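Local coordinates for protein L-threonine dehydrogenase (Flavobacterium frigidimaris, PDB 2YY7) that probably catalyses the NAD-dependent oxidation of L-threonine as an L-threonine dehydrogenase, with NAD held in a Rossmann-type domain, at residues I234-H237 with S238-L242; I283-S286 with Q287-D291. All coordinates share one frame; numbering follows the deposited sequence.

Contact 1. Residues I234-H237 with S238-L242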
loop_
_atom_site.group_PDB
_atom_site.type_symbol
_atom_site.label_atom_id
_atom_site.label_comp_id
_atom_site.label_asym_id
_atom_site.label_seq_id
_atom_site.Cartn_x
_atom_site.Cartn_y
_atom_site.Cartn_z
ATOM N N ILE A 234 -9.389 20.408 -6.544
ATOM C CA ILE A 234 -8.818 19.078 -6.358
ATOM C C ILE A 234 -9.060 18.717 -4.897
ATOM O O ILE A 234 -8.312 19.127 -4.017
ATOM C CB ILE A 234 -7.300 19.081 -6.648
ATOM C CG1 ILE A 234 -7.039 19.638 -8.051
ATOM C CG2 ILE A 234 -6.736 17.667 -6.513
ATOM C CD1 ILE A 234 -7.747 18.888 -9.171
ATOM N N LYS A 235 -10.115 17.951 -4.643
ATOM C CA LYS A 235 -10.470 17.580 -3.282
ATOM C C LYS A 235 -9.950 16.220 -2.822
ATOM O O LYS A 235 -9.905 15.944 -1.623
ATOM C CB LYS A 235 -11.990 17.647 -3.122
ATOM C CG LYS A 235 -12.562 19.024 -3.474
ATOM C CD LYS A 235 -14.052 19.101 -3.206
ATOM C CE LYS A 235 -14.617 20.446 -3.644
ATOM N NZ LYS A 235 -13.918 21.587 -2.988
ATOM N N ILE A 236 -9.567 15.374 -3.769
ATOM C CA ILE A 236 -9.037 14.059 -3.439
ATOM C C ILE A 236 -7.549 14.093 -3.785
ATOM O O ILE A 236 -7.167 14.411 -4.915
ATOM C CB ILE A 236 -9.759 12.950 -4.233
ATOM C CG1 ILE A 236 -11.261 12.997 -3.918
ATOM C CG2 ILE A 236 -9.183 11.582 -3.866
ATOM C CD1 ILE A 236 -12.090 11.944 -4.633
ATOM N N HIS A 237 -6.711 13.765 -2.807
ATOM C CA HIS A 237 -5.274 13.825 -3.008
ATOM C C HIS A 237 -4.552 12.486 -3.125
ATOM O O HIS A 237 -3.318 12.423 -3.126
ATOM C CB HIS A 237 -4.694 14.713 -1.911
ATOM C CG HIS A 237 -5.380 16.043 -1.826
ATOM N ND1 HIS A 237 -5.241 17.012 -2.796
ATOM C CD2 HIS A 237 -6.284 16.527 -0.941
ATOM C CE1 HIS A 237 -6.030 18.034 -2.515
ATOM N NE2 HIS A 237 -6.676 17.765 -1.395
ATOM N N SER A 238 -5.339 11.420 -3.238
ATOM C CA SER A 238 -4.816 10.078 -3.437
ATOM C C SER A 238 -4.892 9.954 -4.960
ATOM O O SER A 238 -3.922 10.245 -5.660
ATOM C CB SER A 238 -5.716 9.046 -2.745
ATOM O OG SER A 238 -7.087 9.271 -3.041
ATOM N N SER A 239 -6.053 9.549 -5.469
ATOM C CA SER A 239 -6.267 9.446 -6.914
ATOM C C SER A 239 -7.764 9.357 -7.189
ATOM O O SER A 239 -8.510 8.736 -6.426
ATOM C CB SER A 239 -5.557 8.222 -7.498
ATOM O OG SER A 239 -5.566 8.264 -8.921
ATOM N N TYR A 240 -8.195 9.986 -8.279
ATOM C CA TYR A 240 -9.602 10.004 -8.667
ATOM C C TYR A 240 -10.035 8.814 -9.505
ATOM O O TYR A 240 -9.318 8.392 -10.415
ATOM C CB TYR A 240 -9.906 11.264 -9.490
ATOM C CG TYR A 240 -10.189 12.513 -8.694
ATOM C CD1 TYR A 240 -11.483 12.807 -8.263
ATOM C CD2 TYR A 240 -9.173 13.415 -8.393
ATOM C CE1 TYR A 240 -11.758 13.978 -7.553
ATOM C CE2 TYR A 240 -9.436 14.586 -7.683
ATOM C CZ TYR A 240 -10.730 14.859 -7.270
ATOM O OH TYR A 240 -10.996 16.019 -6.584
ATOM N N ASN A 241 -11.204 8.265 -9.189
ATOM C CA ASN A 241 -11.754 7.190 -9.999
ATOM C C ASN A 241 -12.030 7.939 -11.309
ATOM O O ASN A 241 -12.342 9.131 -11.285
ATOM C CB ASN A 241 -13.074 6.677 -9.406
ATOM C CG ASN A 241 -12.908 5.387 -8.610
ATOM O OD1 ASN A 241 -11.798 4.896 -8.415
ATOM N ND2 ASN A 241 -14.022 4.837 -8.148
ATOM N N LEU A 242 -11.899 7.258 -12.439
ATOM C CA LEU A 242 -12.136 7.881 -13.738
ATOM C C LEU A 242 -12.789 6.843 -14.646
ATOM O O LEU A 242 -12.285 5.732 -14.788
ATOM C CB LEU A 242 -10.811 8.346 -14.354
ATOM C CG LEU A 242 -10.924 9.226 -15.603
ATOM C CD1 LEU A 242 -11.244 10.658 -15.188
ATOM C CD2 LEU A 242 -9.613 9.194 -16.383
#
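Tyr240 carries its CG opposite its own carbonyl carbon (chi1 -83°), which folds the phenol back beside Ile236, and Ile236 has CG1 in the matching place with CD1 continuing in an extended line. The two side chains therefore meet four residues apart round a turn. CB of Ile236 sits over one face of the Tyr240 ring, 3.9 Å from its centroid and close to the ring normal, a CH-pi contact. CD1 of Ile236 reaches farther along the same ring, 3.6 Å from CE1 of Tyr240. The other branch leaves the aromatic: CG2 of Ile236 packs 3.2 Å from OG of Ser238, a buried hydroxyl that has no polar partner in the model. At the ring edge lie Lys235 N and CG2 of Ile234, the latter a looser 4.3 Å from CE2 of Tyr240.

The phenolic oxygen collects two successive amides. Lys235 N donates to Tyr240 OH over 2.9 Å and Ile236 N to the same oxygen over 3.2 Å. Both bonds are moderately bent. The hydroxyl also bonds Asp291 OD2, so three polar partners grip this buried oxygen and probably hold the ring with one face against Ile236. A phenylalanine here would probably leave the amides of Lys235 and Ile236, and the carboxylate of Asp291, without their shared hydroxyl.

The turn joins the loop after helix 216-228 to the short strand 240-241, which runs parallel to strand 164-174, with backbone bonds from Tyr240 to Ser167 and Arg169. Helix 142-161 borders the turn: Ser238 touches Glu151, Arg152 and Glu155, and the His237 ring stacks on His158. From helix 286-292, Ala288 touches the Tyr240 side chain and Trp292 meets its ring edge-to-face.

Contact 2. Residues I283-S286 with Q287-D291; sequences IDDS and QARED
The guanidinium of Arg289 receives the carboxylate of Asp285 at its edge, with OD2 lying in the guanidinium plane. The two flat groups are not coplanar: their planes stand 64° apart, and the two arms of the salt bridge are unequal. One arm is short and almost linear, Arg289 NE to Asp285 OD2 at 2.7 Å, and meets that oxygen on its syn side but 34° out of the carboxylate plane. The second arm, Arg289 NH2 to Asp285 OD1 at 3.1 Å, is weak and bent. OD1 is also held by the backbone N of Ala243, which helps fix the rotation of the carboxylate. Asp285 has CG lodged between its backbone N and carbonyl carbon (chi1 63°), which turns the acid toward Arg289, whose chain is extended from CG to NE.

Asp285 occupies the N-cap position, yet its side chain makes no capping bond. Asp284, one residue earlier, forms an Asx turn: its OD2 accepts a bond from Ser286 N at 3.0 Å. The same Asp284 oxygen takes OG of Ser286 at 2.8 Å on its syn lone pair, whereas the amide approaches from above the carboxylate plane. Two carboxylates near the start of a helix probably interact favourably with its dipole. Regular helical bonding begins at once, as Arg289 N reaches Asp285 O at 3.3 Å and Glu290 N reaches Ser286 O at 2.9 Å; Ala288 N adds a weak bond to the same Asp285 oxygen.

This turn brings the loop that follows helix 272-276 into helix 286-292. A backbone bond ties Asp284 to Thr131, while Asp285 packs on Trp294 and Arg289 on His296, both in loops. Gln287 leans on Gln133, and on the side facing strand 240-241 Ile283 rests against Asn241.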
loop_
_atom_site.group_PDB
_atom_site.type_symbol
_atom_site.label_atom_id
_atom_site.label_comp_id
_atom_site.label_asym_id
_atom_site.label_seq_id
_atom_site.Cartn_x
_atom_site.Cartn_y
_atom_site.Cartn_z
ATOM N N ILE A 283 -16.679 1.370 -13.227
ATOM C CA ILE A 283 -16.263 2.324 -12.196
ATOM C C ILE A 283 -17.169 3.549 -12.014
ATOM O O ILE A 283 -17.650 4.120 -12.990
ATOM C CB ILE A 283 -14.829 2.847 -12.518
ATOM C CG1 ILE A 283 -13.841 1.678 -12.591
ATOM C CG2 ILE A 283 -14.396 3.887 -11.486
ATOM C CD1 ILE A 283 -13.580 0.991 -11.275
ATOM N N ASP A 284 -17.386 3.953 -10.762
ATOM C CA ASP A 284 -18.192 5.142 -10.463
ATOM C C ASP A 284 -17.234 6.319 -10.265
ATOM O O ASP A 284 -16.542 6.394 -9.252
ATOM C CB ASP A 284 -19.018 4.941 -9.186
ATOM C CG ASP A 284 -19.821 6.184 -8.800
ATOM O OD1 ASP A 284 -20.550 6.133 -7.787
ATOM O OD2 ASP A 284 -19.727 7.212 -9.504
ATOM N N ASP A 285 -17.197 7.236 -11.230
ATOM C CA ASP A 285 -16.299 8.381 -11.144
ATOM C C ASP A 285 -17.006 9.702 -10.851
ATOM O O ASP A 285 -16.587 10.749 -11.349
ATOM C CB ASP A 285 -15.513 8.522 -12.446
ATOM C CG ASP A 285 -16.408 8.816 -13.640
ATOM O OD1 ASP A 285 -15.866 9.067 -14.732
ATOM O OD2 ASP A 285 -17.651 8.793 -13.488
ATOM N N SER A 286 -18.057 9.658 -10.036
ATOM C CA SER A 286 -18.822 10.861 -9.694
ATOM C C SER A 286 -18.022 11.999 -9.051
ATOM O O SER A 286 -18.279 13.172 -9.338
ATOM C CB SER A 286 -19.996 10.496 -8.781
ATOM O OG SER A 286 -20.950 9.712 -9.479
ATOM N N GLN A 287 -17.067 11.674 -8.181
ATOM C CA GLN A 287 -16.274 12.723 -7.541
ATOM C C GLN A 287 -15.466 13.518 -8.568
ATOM O O GLN A 287 -15.310 14.735 -8.443
ATOM C CB GLN A 287 -15.327 12.140 -6.485
ATOM C CG GLN A 287 -15.976 11.804 -5.142
ATOM C CD GLN A 287 -16.700 10.464 -5.136
ATOM O OE1 GLN A 287 -17.180 10.012 -4.093
ATOM N NE2 GLN A 287 -16.781 9.825 -6.297
ATOM N N ALA A 288 -14.950 12.833 -9.583
ATOM C CA ALA A 288 -14.172 13.508 -10.619
ATOM C C ALA A 288 -15.057 14.466 -11.411
ATOM O O ALA A 288 -14.676 15.609 -11.682
ATOM C CB ALA A 288 -13.544 12.481 -11.555
ATOM N N ARG A 289 -16.241 13.996 -11.786
ATOM C CA ARG A 289 -17.170 14.820 -12.553
ATOM C C ARG A 289 -17.665 16.005 -11.727
ATOM O O ARG A 289 -17.832 17.107 -12.248
ATOM C CB ARG A 289 -18.349 13.963 -13.036
ATOM C CG ARG A 289 -17.902 12.741 -13.840
ATOM C CD ARG A 289 -19.057 11.939 -14.443
ATOM N NE ARG A 289 -18.544 10.752 -15.125
ATOM C CZ ARG A 289 -18.534 10.565 -16.443
ATOM N NH1 ARG A 289 -19.025 11.481 -17.269
ATOM N NH2 ARG A 289 -17.991 9.463 -16.940
ATOM N N GLU A 290 -17.875 15.779 -10.435
ATOM C CA GLU A 290 -18.357 16.828 -9.539
ATOM C C GLU A 290 -17.274 17.839 -9.152
ATOM O O GLU A 290 -17.511 19.049 -9.183
ATOM C CB GLU A 290 -18.953 16.190 -8.276
ATOM C CG GLU A 290 -19.246 17.157 -7.139
ATOM C CD GLU A 290 -19.797 16.456 -5.904
ATOM O OE1 GLU A 290 -19.972 17.124 -4.862
ATOM O OE2 GLU A 290 -20.054 15.234 -5.973
ATOM N N ASP A 291 -16.088 17.350 -8.799
ATOM C CA ASP A 291 -14.992 18.230 -8.385
ATOM C C ASP A 291 -14.354 19.078 -9.478
ATOM O O ASP A 291 -14.151 20.280 -9.289
ATOM C CB ASP A 291 -13.892 17.425 -7.688
ATOM C CG ASP A 291 -14.362 16.791 -6.390
ATOM O OD1 ASP A 291 -15.464 17.144 -5.913
ATOM O OD2 ASP A 291 -13.619 15.946 -5.845
#

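In the fold
Contacts 1 and 2 follow in series along the chain, yet their centres lie about 9 Å apart and they touch directly. Tyr240 OH and Asp291 OD2 are 2.7 Å apart, and Asn241 ND2 lies 3.2 Å from Asp284 O, both probable hydrogen bonds; Asn241 O also packs 3.4 Å from Asp285 CB. Strand 240-241 is thus joined both to the loop leading into helix 286-292, at Asp284, and to the last part of that helix, at Asp291. Contact 1 is nearer the cofactor: the Ser239 side chain is about 9 Å from bound NAD and about 8 Å from the side chain of the NAD-binding Lys147, whereas the Asp285 side chain is about 14 Å from NAD.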